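Local coordinates for putative enoyl-CoA hydratase (Streptomyces avermitilis, PDB 3GKB), which probably acts on acyl-CoA thioesters, as a putative enoyl-CoA hydratase of the crotonase family, at the interface of chains A and B. Coordinates in Å, arbitrary orientation; residue numbers count along the deposited sequence, not the author numbering. Chains: chain A/B, Putative enoyl-CoA hydratase.

The interface of chains A and B. Residues chain A 130, 132, 190-191, 201; chain B 166, 170, 186.
B:Glu170 reaches into chain A and pairs with A:Arg191: NH2 of the guanidinium lies 2.9 Å from carboxylate OE2, a salt bridge and hydrogen bond on the syn side. The planes are only roughly parallel (22° apart), each partner is tilted out of the other's plane, and the bond bends to 133° at the hydrogen. The other carboxylate oxygen, B:Glu170 OE1, accepts a hydrogen bond from the amide ND2 of A:Asn190 at 3.0 Å; this bond is nearly straight, within the amide plane but from above the carboxylate plane. B:Glu170 OE1 also accepts one from the phenol OH of B:Tyr186 at 2.7 Å, on its syn side. B:Tyr186 OH in turn accepts a hydrogen bond from NE of A:Arg191 at 2.8 Å, at the edge of the guanidinium, which stands steeply to the tyrosine ring. Donors on both oxygens should fix the carboxylate's rotation and may favour its charged form. Water 1 bridges B:Glu170 OE2 and the phenol OH of A:Tyr201, 2.6 Å from each. The ring of A:Phe132 presents its edge to OE2, and A:Tyr201 CE2 sits over one face, toward the rim. Methyl CE of A:Met130 packs 3.6 Å from B:Glu170 CA. With CG anti to the backbone N (chi1 178°) and an extended chain beyond, B:Glu170 projects from helix 165-174; B:Tyr186 ends helix 180-186. Their partners lie on strands 130-134 and 191-193, the adjoining loop and helix 195-210, in a subunit contact of the deposited trimer, consistent with the trimers typical of the crotonase family, though the structure alone does not establish the oligomer in solution.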
loop_
_atom_site.group_PDB
_atom_site.type_symbol
_atom_site.label_atom_id
_atom_site.label_comp_id
_atom_site.label_asym_id
_atom_site.label_seq_id
_atom_site.Cartn_x
_atom_site.Cartn_y
_atom_site.Cartn_z
ATOM N N MET A 130 9.418 -7.271 -10.057
ATOM C CA MET A 130 8.082 -7.862 -9.970
ATOM C C MET A 130 8.153 -9.364 -9.674
ATOM O O MET A 130 9.143 -10.049 -10.006
ATOM C CB MET A 130 7.208 -7.518 -11.210
ATOM C CG MET A 130 7.779 -7.697 -12.575
ATOM S SD MET A 130 6.934 -6.741 -13.982
ATOM C CE MET A 130 7.771 -5.158 -14.029
ATOM N N PHE A 132 5.522 -12.845 -9.611
ATOM C CA PHE A 132 4.237 -13.485 -9.902
ATOM C C PHE A 132 4.303 -14.911 -9.370
ATOM O O PHE A 132 5.306 -15.626 -9.564
ATOM C CB PHE A 132 3.991 -13.475 -11.419
ATOM C CG PHE A 132 4.008 -12.089 -12.029
ATOM C CD1 PHE A 132 2.975 -11.199 -11.797
ATOM C CD2 PHE A 132 5.076 -11.666 -12.781
ATOM C CE1 PHE A 132 2.967 -9.916 -12.368
ATOM C CE2 PHE A 132 5.088 -10.361 -13.345
ATOM C CZ PHE A 132 4.043 -9.500 -13.111
ATOM N N ASN A 190 3.538 -9.110 -6.628
ATOM C CA ASN A 190 2.669 -8.382 -7.506
ATOM C C ASN A 190 1.296 -9.028 -7.726
ATOM O O ASN A 190 0.292 -8.333 -7.679
ATOM C CB ASN A 190 3.344 -8.121 -8.879
ATOM C CG ASN A 190 4.545 -7.193 -8.770
ATOM O OD1 ASN A 190 5.500 -7.503 -8.075
ATOM N ND2 ASN A 190 4.486 -6.035 -9.437
ATOM N N ARG A 191 1.274 -10.336 -7.992
ATOM C CA ARG A 191 0.069 -11.024 -8.382
ATOM C C ARG A 191 0.207 -12.531 -8.132
ATOM O O ARG A 191 1.310 -13.109 -8.261
ATOM C CB ARG A 191 -0.236 -10.817 -9.873
ATOM C CG ARG A 191 -1.735 -10.913 -10.218
ATOM C CD ARG A 191 -2.398 -9.604 -10.008
ATOM N NE ARG A 191 -1.852 -8.611 -10.938
ATOM C CZ ARG A 191 -2.205 -8.475 -12.213
ATOM N NH1 ARG A 191 -3.172 -9.204 -12.757
ATOM N NH2 ARG A 191 -1.601 -7.567 -12.946
ATOM N N TYR A 201 1.744 -16.499 -18.466
ATOM C CA TYR A 201 1.576 -15.125 -17.973
ATOM C C TYR A 201 2.927 -14.423 -17.899
ATOM O O TYR A 201 3.095 -13.354 -18.451
ATOM C CB TYR A 201 0.896 -15.099 -16.603
ATOM C CG TYR A 201 0.486 -13.708 -16.159
ATOM C CD1 TYR A 201 -0.835 -13.284 -16.276
ATOM C CD2 TYR A 201 1.424 -12.801 -15.649
ATOM C CE1 TYR A 201 -1.213 -11.998 -15.885
ATOM C CE2 TYR A 201 1.052 -11.516 -15.268
ATOM C CZ TYR A 201 -0.255 -11.119 -15.393
ATOM O OH TYR A 201 -0.632 -9.852 -15.005
ATOM N N ASN B 166 7.110 -1.313 -7.091
ATOM C CA ASN B 166 7.109 -2.593 -7.787
ATOM C C ASN B 166 5.935 -2.709 -8.752
ATOM O O ASN B 166 6.093 -3.088 -9.908
ATOM C CB ASN B 166 7.090 -3.749 -6.805
ATOM C CG ASN B 166 8.331 -3.801 -5.947
ATOM O OD1 ASN B 166 8.293 -3.431 -4.783
ATOM N ND2 ASN B 166 9.452 -4.253 -6.526
ATOM N N GLU B 170 5.499 -2.413 -12.956
ATOM C CA GLU B 170 4.658 -3.365 -13.652
ATOM C C GLU B 170 3.621 -2.620 -14.516
ATOM O O GLU B 170 3.467 -2.932 -15.695
ATOM C CB GLU B 170 3.950 -4.307 -12.672
ATOM C CG GLU B 170 3.008 -5.312 -13.376
ATOM C CD GLU B 170 2.053 -6.032 -12.405
ATOM O OE1 GLU B 170 2.096 -5.781 -11.180
ATOM O OE2 GLU B 170 1.226 -6.803 -12.897
ATOM N N TYR B 186 -4.715 -3.095 -6.135
ATOM C CA TYR B 186 -3.421 -2.393 -6.155
ATOM C C TYR B 186 -3.468 -1.049 -5.408
ATOM O O TYR B 186 -2.452 -0.583 -4.918
ATOM C CB TYR B 186 -2.951 -2.161 -7.597
ATOM C CG TYR B 186 -2.246 -3.339 -8.275
ATOM C CD1 TYR B 186 -2.466 -4.669 -7.887
ATOM C CD2 TYR B 186 -1.369 -3.114 -9.313
ATOM C CE1 TYR B 186 -1.813 -5.693 -8.513
ATOM C CE2 TYR B 186 -0.719 -4.137 -9.939
ATOM C CZ TYR B 186 -0.939 -5.436 -9.533
ATOM O OH TYR B 186 -0.261 -6.472 -10.145
HETATM O O HOH W 1 1.231 -7.989 -15.241
#